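PDB 2CXX: probable GTP-binding protein EngB from Pyrococcus horikoshii, which binds guanine nucleotides and is probably needed for normal cell division and septation. Local coordinates for residues V159-S164 and E172-R177; R67-I72 and D111-Q116; I41-H46 and R177-I182. All coordinates share one frame; numbering follows the deposited sequence.

In the fold
All three contacts belong to one P-loop GTPase domain. Contacts 1 and 3 share helix 171-184; Arg177 lies in both ranges but packs only in contact 1. Contact 1 sets the helix against edge strand 160-162 and the loop after it, where Ser164 meets the guanine; contact 3 sets it against the hairpin turn at the sheet's other end. Contact 2 joins helices 62-79 and 110-120 across the chain's centre from contact 1, its centre about 22 Å from those of the others. Each mixes buried and partly exposed residues. Contact 1 is aliphatic between its segments, contact 2 adds a water-bridged salt bridge to one apolar touch, and contact 3 is mainly aromatic.

Contact 1. Residues V159-S164 and E172-R177. With GDP (guanosine-5'-diphosphate), chain D.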
loop_
_atom_site.group_PDB
_atom_site.type_symbol
_atom_site.label_atom_id
_atom_site.label_comp_id
_atom_site.label_asym_id
_atom_site.label_seq_id
_atom_site.Cartn_x
_atom_site.Cartn_y
_atom_site.Cartn_z
ATOM N N VAL A 159 -9.885 -7.326 4.602
ATOM C CA VAL A 159 -9.032 -6.556 3.710
ATOM C C VAL A 159 -8.537 -5.246 4.269
ATOM O O VAL A 159 -7.321 -4.974 4.243
ATOM C CB VAL A 159 -9.759 -6.260 2.392
ATOM C CG1 VAL A 159 -8.861 -5.423 1.456
ATOM C CG2 VAL A 159 -10.124 -7.577 1.716
ATOM N N PHE A 160 -9.471 -4.464 4.794
ATOM C CA PHE A 160 -9.180 -3.107 5.296
ATOM C C PHE A 160 -8.839 -3.015 6.766
ATOM O O PHE A 160 -9.683 -3.236 7.628
ATOM C CB PHE A 160 -10.359 -2.169 4.983
ATOM C CG PHE A 160 -10.566 -1.969 3.528
ATOM C CD1 PHE A 160 -11.465 -2.760 2.852
ATOM C CD2 PHE A 160 -9.857 -0.965 2.840
ATOM C CE1 PHE A 160 -11.683 -2.562 1.507
ATOM C CE2 PHE A 160 -10.064 -0.742 1.480
ATOM C CZ PHE A 160 -10.998 -1.555 0.823
ATOM N N ILE A 161 -7.580 -2.677 7.058
ATOM C CA ILE A 161 -7.148 -2.560 8.447
ATOM C C ILE A 161 -6.733 -1.122 8.754
ATOM O O ILE A 161 -5.680 -0.640 8.282
ATOM C CB ILE A 161 -5.899 -3.456 8.736
ATOM C CG1 ILE A 161 -6.154 -4.891 8.261
ATOM C CG2 ILE A 161 -5.560 -3.411 10.234
ATOM C CD1 ILE A 161 -7.216 -5.634 8.986
ATOM N N PRO A 162 -7.565 -0.397 9.504
ATOM C CA PRO A 162 -7.149 0.974 9.806
ATOM C C PRO A 162 -6.024 1.013 10.867
ATOM O O PRO A 162 -6.022 0.275 11.864
ATOM C CB PRO A 162 -8.450 1.636 10.253
ATOM C CG PRO A 162 -9.242 0.519 10.832
ATOM C CD PRO A 162 -8.919 -0.701 10.020
ATOM N N ILE A 163 -5.032 1.877 10.635
ATOM C CA ILE A 163 -3.898 1.995 11.572
ATOM C C ILE A 163 -3.443 3.464 11.645
ATOM O O ILE A 163 -3.882 4.311 10.852
ATOM C CB ILE A 163 -2.650 1.209 11.029
ATOM C CG1 ILE A 163 -2.397 1.678 9.583
ATOM C CG2 ILE A 163 -2.918 -0.311 10.922
ATOM C CD1 ILE A 163 -1.106 1.221 8.992
ATOM N N SER A 164 -2.595 3.754 12.629
ATOM C CA SER A 164 -1.872 5.031 12.638
ATOM C C SER A 164 -0.406 4.626 12.771
ATOM O O SER A 164 0.023 4.238 13.841
ATOM C CB SER A 164 -2.196 5.966 13.804
ATOM O OG SER A 164 -1.285 7.069 13.763
ATOM N N GLU A 172 -0.152 -3.826 15.678
ATOM C CA GLU A 172 -0.060 -5.257 15.953
ATOM C C GLU A 172 -1.153 -6.034 15.229
ATOM O O GLU A 172 -0.934 -7.175 14.783
ATOM C CB GLU A 172 -0.141 -5.557 17.458
ATOM C CG GLU A 172 0.186 -7.017 17.747
ATOM C CD GLU A 172 0.021 -7.384 19.224
ATOM O OE1 GLU A 172 -1.142 -7.411 19.699
ATOM O OE2 GLU A 172 1.039 -7.649 19.901
ATOM N N ARG A 173 -2.338 -5.440 15.103
ATOM C CA ARG A 173 -3.411 -6.145 14.403
ATOM C C ARG A 173 -3.035 -6.314 12.911
ATOM O O ARG A 173 -3.336 -7.352 12.288
ATOM C CB ARG A 173 -4.743 -5.369 14.533
ATOM C CG ARG A 173 -5.109 -4.918 15.946
ATOM C CD ARG A 173 -6.597 -4.533 16.107
ATOM N NE ARG A 173 -7.489 -5.551 15.550
ATOM C CZ ARG A 173 -8.041 -6.559 16.230
ATOM N NH1 ARG A 173 -7.814 -6.712 17.533
ATOM N NH2 ARG A 173 -8.811 -7.432 15.586
ATOM N N LEU A 174 -2.349 -5.302 12.340
ATOM C CA LEU A 174 -1.954 -5.350 10.940
ATOM C C LEU A 174 -0.910 -6.452 10.787
ATOM O O LEU A 174 -0.947 -7.212 9.838
ATOM C CB LEU A 174 -1.428 -3.981 10.455
ATOM C CG LEU A 174 -0.776 -3.980 9.069
ATOM C CD1 LEU A 174 -1.795 -4.509 8.039
ATOM C CD2 LEU A 174 -0.322 -2.594 8.680
ATOM N N LYS A 175 0.043 -6.522 11.727
ATOM C CA LYS A 175 1.051 -7.569 11.682
ATOM C C LYS A 175 0.361 -8.944 11.767
ATOM O O LYS A 175 0.668 -9.844 11.018
ATOM C CB LYS A 175 2.028 -7.405 12.854
ATOM C CG LYS A 175 3.361 -8.075 12.653
ATOM C CD LYS A 175 4.174 -8.048 13.965
ATOM C CE LYS A 175 4.292 -6.619 14.526
ATOM N NZ LYS A 175 5.715 -6.063 14.508
ATOM N N ASN A 176 -0.580 -9.106 12.679
ATOM C CA ASN A 176 -1.270 -10.406 12.796
ATOM C C ASN A 176 -1.980 -10.773 11.512
ATOM O O ASN A 176 -1.917 -11.877 11.086
ATOM C CB ASN A 176 -2.313 -10.352 13.902
ATOM C CG ASN A 176 -1.708 -10.223 15.264
ATOM O OD1 ASN A 176 -0.561 -10.641 15.490
ATOM N ND2 ASN A 176 -2.472 -9.650 16.203
ATOM N N ARG A 177 -2.659 -9.807 10.896
ATOM C CA ARG A 177 -3.348 -10.060 9.619
ATOM C C ARG A 177 -2.369 -10.557 8.536
ATOM O O ARG A 177 -2.635 -11.503 7.816
ATOM C CB ARG A 177 -4.056 -8.770 9.146
ATOM C CG ARG A 177 -4.959 -8.870 7.872
ATOM C CD ARG A 177 -6.386 -9.326 8.097
ATOM N NE ARG A 177 -6.431 -10.775 8.210
ATOM C CZ ARG A 177 -6.779 -11.639 7.247
ATOM N NH1 ARG A 177 -7.156 -11.250 6.053
ATOM N NH2 ARG A 177 -6.680 -12.942 7.489
HETATM P PB GDP D . 5.811 7.561 2.337
HETATM O O1B GDP D . 6.157 8.582 1.307
HETATM O O2B GDP D . 4.409 6.901 2.023
HETATM O O3B GDP D . 6.915 6.648 2.829
HETATM O O3A GDP D . 5.463 8.417 3.629
HETATM P PA GDP D . 6.143 8.769 5.031
HETATM O O1A GDP D . 6.231 7.552 5.866
HETATM O O2A GDP D . 7.551 9.433 4.805
HETATM O "O5'" GDP D . 5.060 9.701 5.757
HETATM C "C5'" GDP D . 4.767 10.830 4.991
HETATM C "C4'" GDP D . 4.134 11.910 5.877
HETATM O "O4'" GDP D . 2.918 11.363 6.555
HETATM C "C3'" GDP D . 4.945 12.404 7.026
HETATM O "O3'" GDP D . 5.086 13.783 7.391
HETATM C "C2'" GDP D . 4.624 11.422 8.174
HETATM O "O2'" GDP D . 4.856 12.089 9.471
HETATM C "C1'" GDP D . 3.100 11.415 8.017
HETATM N N9 GDP D . 2.434 10.230 8.576
HETATM C C8 GDP D . 2.762 8.868 8.395
HETATM N N7 GDP D . 1.922 8.129 9.035
HETATM C C5 GDP D . 1.008 8.931 9.665
HETATM C C6 GDP D . -0.133 8.712 10.496
HETATM O O6 GDP D . -0.487 7.617 10.808
HETATM N N1 GDP D . -0.853 9.809 10.959
HETATM C C2 GDP D . -0.474 11.080 10.634
HETATM N N2 GDP D . -1.215 12.131 11.123
HETATM N N3 GDP D . 0.581 11.312 9.867
HETATM C C4 GDP D . 1.338 10.270 9.369
#
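Ser164 OG sits 3.1 Å from O6 of the guanine of GDP; Asp133 OD1 is a second acceptor within reach of its single proton, while the backbone amide of Phe167 donates to the same OG. Ser164 belongs to the ligand pocket, and its position after strand 160-162 is that of the G5 loop of P-loop GTPases. Behind it the contact turns apolar. Ile163 extends over Leu174 of helix 171-184, its CD1 3.9 Å from Leu174 CD2 and its CG2 4.0 Å from Leu174 CB. Ile163 CG1 takes the crowded position between backbone N and carbonyl carbon (chi1 52°), which leaves CG2 beside the N. Two residues earlier, Ile161 uses both branches. Its CG2 reaches Leu174 CB at 4.2 Å, whereas CD1 rests on Arg177 CD at 3.9 Å, the two side chains meeting at about a right angle. The Arg177 chain bends at chi2 and chi3, so its methylenes lie against the isoleucine while the guanidinium goes to Glu180 and to the carbonyl oxygen of Lys158. Leu17 of helix 14-22 touches both Ile163 and Leu174, so a third element adds to the apolar layer. No hydrogen bond crosses between the two segments; aliphatic packing joins strand and helix here, while polar side-chain bonds are made to either side of it, by Ser164 in the loop and by the guanidinium of Arg177.

Contact 2. Residues R67-I72 and D111-Q116; sequences RIKDEI and DVEFYQ
The phenyl ring of Phe114 is met obliquely by Ile72, whose CG2 comes to 4.3 Å from CE1, while the ring of Phe54 meets it at a plane angle of about 60°. This is helix-helix packing on one side of the central sheet of a P-loop GTPase domain, between helix 62-79, which follows the predicted GTP-binding loop of Asp50 to Gly53, and helix 110-120. The backbones stay well apart, with 9.8 Å between the nearest CA atoms, those of Lys69 and Phe114, and side chains span the gap. Phe114 has CG anti to its amide nitrogen (chi1 -165°), a setting that sends the ring between the helices; it also rests on Leu88 of strand 85-91. Ile72 touches Phe54 as well, and its side chain lies about 4 Å from that of Met51, so the apolar half of the contact backs onto the nucleotide-binding region without reaching GDP, about 12 Å from Ile72.

The polar half lies toward solvent. Lys69 and Glu113 both have extended chains that converge from the two helices at about a right angle, and their charged ends form a salt bridge. Lys69 NZ donates to Glu113 OE2 at 2.9 Å, on the syn side of the carboxylate and 20° out of its plane. A second, weak bond runs from the same NZ to OE1 of Glu113, so the ammonium straddles the carboxylate. This pairing should favour the charged forms of both groups. One water completes the grip: its oxygen accepts from Lys69 NZ at 2.8 Å and it donates to Glu113 OE2 at 2.6 Å.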
loop_
_atom_site.group_PDB
_atom_site.type_symbol
_atom_site.label_atom_id
_atom_site.label_comp_id
_atom_site.label_asym_id
_atom_site.label_seq_id
_atom_site.Cartn_x
_atom_site.Cartn_y
_atom_site.Cartn_z
ATOM N N ARG A 67 7.208 5.833 -15.587
ATOM C CA ARG A 67 8.230 4.800 -15.770
ATOM C C ARG A 67 8.349 3.936 -14.521
ATOM O O ARG A 67 8.516 2.723 -14.598
ATOM C CB ARG A 67 9.615 5.379 -16.058
ATOM C CG ARG A 67 10.660 4.354 -15.649
ATOM C CD ARG A 67 11.999 4.425 -16.292
ATOM N NE ARG A 67 12.796 5.546 -15.849
ATOM C CZ ARG A 67 14.114 5.482 -15.677
ATOM N NH1 ARG A 67 14.779 4.342 -15.890
ATOM N NH2 ARG A 67 14.780 6.576 -15.327
ATOM N N ILE A 68 8.303 4.596 -13.383
ATOM C CA ILE A 68 8.371 3.910 -12.102
ATOM C C ILE A 68 7.197 2.955 -11.969
ATOM O O ILE A 68 7.371 1.801 -11.552
ATOM C CB ILE A 68 8.315 4.947 -10.969
ATOM C CG1 ILE A 68 9.634 5.689 -10.926
ATOM C CG2 ILE A 68 8.096 4.264 -9.597
ATOM C CD1 ILE A 68 9.691 6.799 -9.853
ATOM N N LYS A 69 5.998 3.442 -12.281
ATOM C CA LYS A 69 4.815 2.618 -12.197
ATOM C C LYS A 69 4.979 1.377 -13.083
ATOM O O LYS A 69 4.612 0.269 -12.671
ATOM C CB LYS A 69 3.592 3.428 -12.600
ATOM C CG LYS A 69 2.367 2.565 -12.738
ATOM C CD LYS A 69 1.318 3.313 -13.515
ATOM C CE LYS A 69 0.138 2.436 -13.944
ATOM N NZ LYS A 69 -0.964 3.362 -14.342
ATOM N N ASP A 70 5.552 1.549 -14.282
ATOM C CA ASP A 70 5.787 0.420 -15.203
ATOM C C ASP A 70 6.745 -0.598 -14.642
ATOM O O ASP A 70 6.553 -1.784 -14.832
ATOM C CB ASP A 70 6.396 0.868 -16.559
ATOM C CG ASP A 70 5.405 1.640 -17.425
ATOM O OD1 ASP A 70 4.167 1.585 -17.191
ATOM O OD2 ASP A 70 5.902 2.314 -18.354
ATOM N N GLU A 71 7.761 -0.113 -13.951
ATOM C CA GLU A 71 8.782 -0.949 -13.346
ATOM C C GLU A 71 8.195 -1.810 -12.215
ATOM O O GLU A 71 8.543 -2.986 -12.101
ATOM C CB GLU A 71 9.902 -0.043 -12.835
ATOM C CG GLU A 71 10.726 0.495 -14.023
ATOM C CD GLU A 71 11.624 1.673 -13.672
ATOM O OE1 GLU A 71 12.540 1.980 -14.469
ATOM O OE2 GLU A 71 11.414 2.297 -12.615
ATOM N N ILE A 72 7.315 -1.198 -11.417
ATOM C CA ILE A 72 6.628 -1.857 -10.286
ATOM C C ILE A 72 5.720 -2.924 -10.883
ATOM O O ILE A 72 5.688 -4.052 -10.396
ATOM C CB ILE A 72 5.783 -0.814 -9.448
ATOM C CG1 ILE A 72 6.736 0.159 -8.767
ATOM C CG2 ILE A 72 4.826 -1.535 -8.394
ATOM C CD1 ILE A 72 6.049 1.316 -8.116
ATOM N N ASP A 111 -5.000 4.410 -6.570
ATOM C CA ASP A 111 -5.290 3.390 -5.562
ATOM C C ASP A 111 -6.229 2.292 -6.044
ATOM O O ASP A 111 -6.094 1.110 -5.694
ATOM C CB ASP A 111 -5.895 4.019 -4.309
ATOM C CG ASP A 111 -4.838 4.678 -3.394
ATOM O OD1 ASP A 111 -3.635 4.367 -3.450
ATOM O OD2 ASP A 111 -5.243 5.557 -2.631
ATOM N N VAL A 112 -7.235 2.720 -6.807
ATOM C CA VAL A 112 -8.243 1.817 -7.337
ATOM C C VAL A 112 -7.575 0.957 -8.429
ATOM O O VAL A 112 -7.723 -0.254 -8.458
ATOM C CB VAL A 112 -9.344 2.634 -7.963
ATOM C CG1 VAL A 112 -10.256 1.733 -8.825
ATOM C CG2 VAL A 112 -10.125 3.377 -6.889
ATOM N N GLU A 113 -6.838 1.607 -9.302
ATOM C CA GLU A 113 -6.161 0.925 -10.380
ATOM C C GLU A 113 -5.239 -0.128 -9.821
ATOM O O GLU A 113 -5.240 -1.288 -10.287
ATOM C CB GLU A 113 -5.344 1.912 -11.234
ATOM C CG GLU A 113 -4.780 1.221 -12.446
ATOM C CD GLU A 113 -3.803 2.072 -13.257
ATOM O OE1 GLU A 113 -3.349 1.605 -14.335
ATOM O OE2 GLU A 113 -3.456 3.195 -12.810
ATOM N N PHE A 114 -4.470 0.230 -8.791
ATOM C CA PHE A 114 -3.515 -0.738 -8.250
ATOM C C PHE A 114 -4.126 -1.911 -7.487
ATOM O O PHE A 114 -3.693 -3.057 -7.653
ATOM C CB PHE A 114 -2.480 -0.043 -7.355
ATOM C CG PHE A 114 -1.305 -0.897 -7.063
ATOM C CD1 PHE A 114 -0.425 -1.244 -8.057
ATOM C CD2 PHE A 114 -1.116 -1.389 -5.783
ATOM C CE1 PHE A 114 0.663 -2.106 -7.747
ATOM C CE2 PHE A 114 -0.044 -2.240 -5.460
ATOM C CZ PHE A 114 0.840 -2.594 -6.463
ATOM N N TYR A 115 -5.112 -1.654 -6.665
ATOM C CA TYR A 115 -5.754 -2.755 -5.960
ATOM C C TYR A 115 -6.391 -3.702 -6.997
ATOM O O TYR A 115 -6.315 -4.946 -6.897
ATOM C CB TYR A 115 -6.840 -2.226 -5.008
ATOM C CG TYR A 115 -7.474 -3.304 -4.174
ATOM C CD1 TYR A 115 -8.537 -4.029 -4.664
ATOM C CD2 TYR A 115 -6.947 -3.646 -2.931
ATOM C CE1 TYR A 115 -9.087 -5.116 -3.954
ATOM C CE2 TYR A 115 -7.492 -4.721 -2.187
ATOM C CZ TYR A 115 -8.565 -5.442 -2.729
ATOM O OH TYR A 115 -9.184 -6.458 -2.051
ATOM N N GLN A 116 -6.976 -3.143 -8.049
ATOM C CA GLN A 116 -7.604 -4.027 -9.019
ATOM C C GLN A 116 -6.581 -4.777 -9.824
ATOM O O GLN A 116 -6.827 -5.949 -10.207
ATOM C CB GLN A 116 -8.566 -3.258 -9.918
ATOM C CG GLN A 116 -9.785 -2.777 -9.117
ATOM C CD GLN A 116 -10.799 -1.985 -9.953
ATOM O OE1 GLN A 116 -10.656 -1.876 -11.171
ATOM N NE2 GLN A 116 -11.843 -1.461 -9.302
HETATM O O HOH W 1 -1.868 5.230 -12.515
#

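Contact 3. Residues I41-H46 and R177-I182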
loop_
_atom_site.group_PDB
_atom_site.type_symbol
_atom_site.label_atom_id
_atom_site.label_comp_id
_atom_site.label_asym_id
_atom_site.label_seq_id
_atom_site.Cartn_x
_atom_site.Cartn_y
_atom_site.Cartn_z
ATOM N N ILE A 41 13.920 -5.491 2.236
ATOM C CA ILE A 41 14.139 -5.384 3.691
ATOM C C ILE A 41 14.006 -6.755 4.384
ATOM O O ILE A 41 13.005 -7.476 4.199
ATOM C CB ILE A 41 13.101 -4.365 4.284
ATOM C CG1 ILE A 41 13.285 -2.993 3.623
ATOM C CG2 ILE A 41 13.252 -4.213 5.836
ATOM C CD1 ILE A 41 11.906 -2.286 3.440
ATOM N N GLU A 42 15.005 -7.121 5.182
ATOM C CA GLU A 42 14.894 -8.343 5.952
ATOM C C GLU A 42 14.037 -8.088 7.192
ATOM O O GLU A 42 14.321 -7.194 7.980
ATOM C CB GLU A 42 16.273 -8.853 6.331
ATOM C CG GLU A 42 17.015 -9.328 5.108
ATOM C CD GLU A 42 18.507 -9.497 5.293
ATOM O OE1 GLU A 42 19.107 -10.079 4.358
ATOM O OE2 GLU A 42 19.077 -9.061 6.314
ATOM N N TRP A 43 12.967 -8.855 7.367
ATOM C CA TRP A 43 12.031 -8.692 8.518
ATOM C C TRP A 43 12.072 -10.042 9.214
ATOM O O TRP A 43 11.233 -10.941 8.959
ATOM C CB TRP A 43 10.596 -8.399 7.987
ATOM C CG TRP A 43 9.595 -8.082 9.053
ATOM C CD1 TRP A 43 9.857 -7.692 10.340
ATOM C CD2 TRP A 43 8.177 -8.076 8.912
ATOM N NE1 TRP A 43 8.684 -7.431 11.001
ATOM C CE2 TRP A 43 7.635 -7.658 10.151
ATOM C CE3 TRP A 43 7.321 -8.367 7.856
ATOM C CZ2 TRP A 43 6.251 -7.513 10.366
ATOM C CZ3 TRP A 43 5.936 -8.219 8.063
ATOM C CH2 TRP A 43 5.429 -7.788 9.324
ATOM N N LYS A 44 12.980 -10.133 10.192
ATOM C CA LYS A 44 13.279 -11.405 10.849
ATOM C C LYS A 44 13.548 -12.392 9.723
ATOM O O LYS A 44 14.431 -12.104 8.918
ATOM C CB LYS A 44 12.160 -11.840 11.798
ATOM C CG LYS A 44 12.026 -10.876 12.977
ATOM C CD LYS A 44 11.035 -11.342 14.022
ATOM C CE LYS A 44 10.958 -10.352 15.175
ATOM N NZ LYS A 44 10.223 -10.943 16.359
ATOM N N ASN A 45 12.790 -13.497 9.600
ATOM C CA ASN A 45 13.059 -14.474 8.559
ATOM C C ASN A 45 12.302 -14.304 7.247
ATOM O O ASN A 45 12.406 -15.145 6.341
ATOM C CB ASN A 45 12.847 -15.876 9.141
ATOM C CG ASN A 45 11.470 -16.062 9.777
ATOM O OD1 ASN A 45 10.862 -15.125 10.387
ATOM N ND2 ASN A 45 10.957 -17.284 9.656
ATOM N N HIS A 46 11.552 -13.206 7.162
ATOM C CA HIS A 46 10.724 -12.835 5.982
ATOM C C HIS A 46 11.366 -11.685 5.237
ATOM O O HIS A 46 12.327 -11.076 5.705
ATOM C CB HIS A 46 9.341 -12.421 6.430
ATOM C CG HIS A 46 8.619 -13.513 7.128
ATOM N ND1 HIS A 46 8.211 -14.664 6.492
ATOM C CD2 HIS A 46 8.310 -13.668 8.433
ATOM C CE1 HIS A 46 7.674 -15.485 7.381
ATOM N NE2 HIS A 46 7.724 -14.902 8.568
ATOM N N ARG A 177 -2.659 -9.807 10.896
ATOM C CA ARG A 177 -3.348 -10.060 9.619
ATOM C C ARG A 177 -2.369 -10.557 8.536
ATOM O O ARG A 177 -2.635 -11.503 7.816
ATOM C CB ARG A 177 -4.056 -8.770 9.146
ATOM C CG ARG A 177 -4.959 -8.870 7.872
ATOM C CD ARG A 177 -6.386 -9.326 8.097
ATOM N NE ARG A 177 -6.431 -10.775 8.210
ATOM C CZ ARG A 177 -6.779 -11.639 7.247
ATOM N NH1 ARG A 177 -7.156 -11.250 6.053
ATOM N NH2 ARG A 177 -6.680 -12.942 7.489
ATOM N N ILE A 178 -1.258 -9.866 8.368
ATOM C CA ILE A 178 -0.259 -10.228 7.394
ATOM C C ILE A 178 0.170 -11.675 7.585
ATOM O O ILE A 178 0.229 -12.440 6.631
ATOM C CB ILE A 178 0.970 -9.330 7.549
ATOM C CG1 ILE A 178 0.612 -7.950 7.070
ATOM C CG2 ILE A 178 2.189 -9.923 6.818
ATOM C CD1 ILE A 178 1.784 -6.976 7.251
ATOM N N PHE A 179 0.468 -12.055 8.824
ATOM C CA PHE A 179 0.902 -13.416 9.023
ATOM C C PHE A 179 -0.179 -14.428 8.899
ATOM O O PHE A 179 0.056 -15.534 8.451
ATOM C CB PHE A 179 1.683 -13.522 10.322
ATOM C CG PHE A 179 3.025 -12.904 10.177
ATOM C CD1 PHE A 179 3.353 -11.750 10.837
ATOM C CD2 PHE A 179 3.920 -13.416 9.240
ATOM C CE1 PHE A 179 4.541 -11.103 10.569
ATOM C CE2 PHE A 179 5.099 -12.770 8.973
ATOM C CZ PHE A 179 5.406 -11.608 9.641
ATOM N N GLU A 180 -1.390 -14.020 9.204
ATOM C CA GLU A 180 -2.537 -14.920 9.099
ATOM C C GLU A 180 -2.762 -15.181 7.600
ATOM O O GLU A 180 -2.905 -16.330 7.152
ATOM C CB GLU A 180 -3.682 -14.193 9.757
ATOM C CG GLU A 180 -4.942 -14.857 10.027
ATOM C CD GLU A 180 -5.847 -13.879 10.732
ATOM O OE1 GLU A 180 -5.620 -13.619 11.937
ATOM O OE2 GLU A 180 -6.749 -13.308 10.077
ATOM N N VAL A 181 -2.787 -14.119 6.794
ATOM C CA VAL A 181 -2.948 -14.317 5.350
ATOM C C VAL A 181 -1.871 -15.224 4.779
ATOM O O VAL A 181 -2.184 -16.102 3.968
ATOM C CB VAL A 181 -2.914 -13.001 4.546
ATOM C CG1 VAL A 181 -2.905 -13.328 3.014
ATOM C CG2 VAL A 181 -4.099 -12.145 4.939
ATOM N N ILE A 182 -0.619 -15.034 5.203
ATOM C CA ILE A 182 0.494 -15.849 4.731
ATOM C C ILE A 182 0.287 -17.332 5.064
ATOM O O ILE A 182 0.510 -18.212 4.218
ATOM C CB ILE A 182 1.841 -15.404 5.346
ATOM C CG1 ILE A 182 2.242 -14.032 4.804
ATOM C CG2 ILE A 182 2.893 -16.455 5.093
ATOM C CD1 ILE A 182 3.490 -13.441 5.431
#
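A beta hairpin with a two-residue loop, a type II' turn from Trp43 to His46, puts two aromatic side chains against Phe179 of helix 171-184, and the three form an aromatic cluster. Phe179 comes from the opposite direction to both hairpin side chains. Its CZ lies over one face of the indole, offset toward the rim, and its CE1 is 3.7 Å from Trp43 CH2. The six-membered ring of Trp43 and the phenyl ring are inclined at 46°, so they meet obliquely. On the histidine the contact is closer: Phe179 CE2 stands over a face of the imidazole, 3.4 Å from His46 CD2, with the planes at 42°. Phe179 CG is anti to the carbonyl carbon (chi1 -73°), and the ring reaches out from the helix to both partners. Ile178 adds its CD1 at the edge of the indole, 4.3 Å from Trp43 CH2. Around the cluster, His46 ND1 is hydrogen-bonded to the backbone nitrogen of Ala2, and Trp43 NE1 makes a weak bond to the carbonyl of Leu21 on helix 14-22. Trp43 also touches Ile48 of strand 46-50, while Ile178 packs onto Val87 and Ile126 of strands 85-91 and 125-130 of the sheet.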